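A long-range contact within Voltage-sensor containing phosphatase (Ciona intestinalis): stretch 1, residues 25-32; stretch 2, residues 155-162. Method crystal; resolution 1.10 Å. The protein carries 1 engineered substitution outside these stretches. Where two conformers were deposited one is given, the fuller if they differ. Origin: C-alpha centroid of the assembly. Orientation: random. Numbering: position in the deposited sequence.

Stretch 1, residues 25-32: LDLTYVTD
Stretch 2 155-162: EYFGSRRT

A short extended segment packs against the last two turns of a helix more than 120 residues away in sequence. L27, T28 and Y29 are extended, with phi/psi of -162/134, -132/130 and -79/96; the chain turns corners at D26 (-80/93) and V30 (-62/-43). The helix enters from before E155 and holds helical angles through R161 (-106/-15), until T162 departs at -136/-178. Strand and helix run at 127° between their N-to-C directions, with axes 9.2 Å apart at closest approach. In register, the CA of T28 lies 6.6 Å from that of R161, and the CA of V30 lies 5.8 Å from that of R160.

The strand alternates: T28 points toward the helix, L27 and Y29 away. Polar anchors then sit near both ends of the contact. R161 starts sideways, but with chi1 t, chi2 p and chi3 t it reaches D26 (chi1 t) in a salt bridge: D26 OD1 accepts from R161 NH1 at 2.8 Å and from R161 NH2 at 3.0 Å. R161 NH1 also donates to T28 OG1 at 2.9 Å and 157°, the straightest of the three bonds from this guanidinium across the contact. Both acceptors lie at the guanidinium edge, near its plane, where the N-H groups point. T28, chi1 m, also brings CG2 to 3.4 Å from R160 O.

At the other end, Y156 (chi1 t, chi2 76°) donates from OH to V30 O at 2.7 Å, tying a side chain to the backbone at the corner. V30, chi1 t, supplies the apolar part of the contact: its CG1 is 3.7 Å from Y156 CE2, and its CG2 is 4.3 Å from F157 CD1, so one valine meets two successive aromatics. R160 points toward the strand, its CG 4.0 Å from V30 O, while R160 NH1 donates a hydrogen bond to S159 OG at 2.8 Å within the helix.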

# COMPACT_ATOMS: atom_id res chain seq x y z
N LEU A 25 -19.49 -16.08 -6.42
CA LEU A 25 -18.89 -14.85 -5.90
C LEU A 25 -17.38 -14.80 -6.11
O LEU A 25 -16.71 -15.84 -6.10
CB LEU A 25 -19.19 -14.71 -4.40
CG LEU A 25 -20.66 -14.51 -4.00
CD1 LEU A 25 -20.83 -14.66 -2.49
CD2 LEU A 25 -21.20 -13.15 -4.46
N ASP A 26 -16.87 -13.58 -6.27
CA ASP A 26 -15.44 -13.32 -6.25
C ASP A 26 -15.01 -13.28 -4.77
O ASP A 26 -15.11 -12.26 -4.10
CB ASP A 26 -15.14 -11.99 -6.96
CG ASP A 26 -13.65 -11.70 -7.12
OD1 ASP A 26 -12.82 -12.43 -6.56
OD2 ASP A 26 -13.33 -10.74 -7.88
N LEU A 27 -14.57 -14.43 -4.26
CA LEU A 27 -14.38 -14.64 -2.84
C LEU A 27 -13.46 -15.84 -2.72
O LEU A 27 -13.66 -16.85 -3.40
CB LEU A 27 -15.74 -14.89 -2.19
CG LEU A 27 -15.81 -15.13 -0.68
CD1 LEU A 27 -17.17 -14.72 -0.14
CD2 LEU A 27 -15.49 -16.60 -0.29
N THR A 28 -12.45 -15.71 -1.85
CA THR A 28 -11.42 -16.72 -1.70
C THR A 28 -11.22 -17.01 -0.22
O THR A 28 -10.99 -16.07 0.56
CB THR A 28 -10.08 -16.20 -2.27
OG1 THR A 28 -10.24 -15.81 -3.64
CG2 THR A 28 -8.95 -17.23 -2.11
N TYR A 29 -11.24 -18.28 0.17
CA TYR A 29 -10.76 -18.69 1.48
C TYR A 29 -9.24 -18.76 1.44
O TYR A 29 -8.65 -19.72 0.95
CB TYR A 29 -11.35 -20.04 1.91
CG TYR A 29 -12.77 -19.94 2.40
CD1 TYR A 29 -13.84 -19.98 1.51
CD2 TYR A 29 -13.03 -19.77 3.75
CE1 TYR A 29 -15.15 -19.89 1.97
CE2 TYR A 29 -14.34 -19.68 4.23
CZ TYR A 29 -15.40 -19.74 3.33
OH TYR A 29 -16.70 -19.66 3.76
N VAL A 30 -8.60 -17.69 1.87
CA VAL A 30 -7.14 -17.67 1.98
C VAL A 30 -6.67 -18.73 2.97
O VAL A 30 -5.72 -19.46 2.70
CB VAL A 30 -6.64 -16.25 2.32
CG1 VAL A 30 -5.12 -16.25 2.55
CG2 VAL A 30 -7.03 -15.26 1.20
N THR A 31 -7.39 -18.81 4.10
CA THR A 31 -7.36 -19.95 5.01
C THR A 31 -8.81 -20.31 5.29
O THR A 31 -9.72 -19.65 4.79
CB THR A 31 -6.66 -19.65 6.33
OG1 THR A 31 -7.51 -18.82 7.11
CG2 THR A 31 -5.28 -18.99 6.13
N ASP A 32 -9.06 -21.34 6.10
CA ASP A 32 -10.45 -21.65 6.48
C ASP A 32 -11.15 -20.51 7.20
O ASP A 32 -12.37 -20.49 7.21
CB ASP A 32 -10.55 -22.86 7.44
CG ASP A 32 -10.07 -24.16 6.86
OD1 ASP A 32 -9.95 -25.10 7.68
OD2 ASP A 32 -9.84 -24.27 5.64
N GLU A 155 3.61 -13.88 -0.49
CA GLU A 155 3.59 -14.87 -1.55
C GLU A 155 2.45 -15.84 -1.34
O GLU A 155 1.83 -16.26 -2.31
CB GLU A 155 4.92 -15.59 -1.63
CG GLU A 155 5.98 -14.71 -2.23
CD GLU A 155 7.23 -15.42 -2.64
OE1 GLU A 155 8.15 -14.71 -3.09
OE2 GLU A 155 7.31 -16.65 -2.53
N TYR A 156 2.14 -16.19 -0.09
CA TYR A 156 1.01 -17.07 0.18
C TYR A 156 -0.31 -16.40 -0.25
O TYR A 156 -1.15 -17.00 -0.94
CB TYR A 156 0.97 -17.50 1.65
CG TYR A 156 -0.20 -18.38 1.93
CD1 TYR A 156 -0.19 -19.72 1.53
CD2 TYR A 156 -1.32 -17.91 2.61
CE1 TYR A 156 -1.27 -20.55 1.77
CE2 TYR A 156 -2.40 -18.74 2.86
CZ TYR A 156 -2.38 -20.05 2.43
OH TYR A 156 -3.44 -20.89 2.67
N PHE A 157 -0.50 -15.14 0.15
CA PHE A 157 -1.68 -14.41 -0.30
C PHE A 157 -1.76 -14.41 -1.82
O PHE A 157 -2.81 -14.70 -2.40
CB PHE A 157 -1.66 -12.96 0.23
CG PHE A 157 -2.78 -12.15 -0.33
CD1 PHE A 157 -4.08 -12.28 0.16
CD2 PHE A 157 -2.56 -11.28 -1.39
CE1 PHE A 157 -5.13 -11.55 -0.41
CE2 PHE A 157 -3.61 -10.54 -1.96
CZ PHE A 157 -4.89 -10.68 -1.46
N GLY A 158 -0.63 -14.09 -2.45
CA GLY A 158 -0.62 -14.05 -3.91
C GLY A 158 -0.97 -15.42 -4.51
O GLY A 158 -1.73 -15.48 -5.47
N SER A 159 -0.45 -16.50 -3.92
CA SER A 159 -0.71 -17.85 -4.42
C SER A 159 -2.17 -18.24 -4.30
O SER A 159 -2.67 -19.06 -5.08
CB SER A 159 0.17 -18.88 -3.71
OG SER A 159 -0.29 -19.25 -2.41
N ARG A 160 -2.86 -17.68 -3.31
CA ARG A 160 -4.27 -18.04 -3.08
C ARG A 160 -5.24 -17.15 -3.83
O ARG A 160 -6.31 -17.61 -4.22
CB ARG A 160 -4.59 -18.08 -1.58
CG ARG A 160 -3.81 -19.15 -0.83
CD ARG A 160 -3.52 -20.33 -1.75
NE ARG A 160 -3.28 -21.56 -1.02
CZ ARG A 160 -2.16 -22.26 -1.06
NH1 ARG A 160 -1.11 -21.86 -1.79
NH2 ARG A 160 -2.11 -23.39 -0.37
N ARG A 161 -4.89 -15.88 -4.02
CA ARG A 161 -5.80 -14.87 -4.52
C ARG A 161 -5.55 -14.45 -5.97
O ARG A 161 -6.42 -13.85 -6.59
CB ARG A 161 -5.78 -13.66 -3.55
CG ARG A 161 -6.77 -12.56 -3.84
CD ARG A 161 -8.22 -13.02 -3.60
NE ARG A 161 -9.10 -11.90 -3.92
CZ ARG A 161 -10.31 -12.01 -4.44
NH1 ARG A 161 -10.90 -13.19 -4.60
NH2 ARG A 161 -10.97 -10.90 -4.76
N THR A 162 -4.39 -14.79 -6.51
CA THR A 162 -4.01 -14.35 -7.87
C THR A 162 -3.39 -15.50 -8.65
O THR A 162 -3.28 -16.62 -8.15
CB THR A 162 -3.00 -13.16 -7.85
OG1 THR A 162 -1.68 -13.64 -7.57
CG2 THR A 162 -3.42 -12.09 -6.83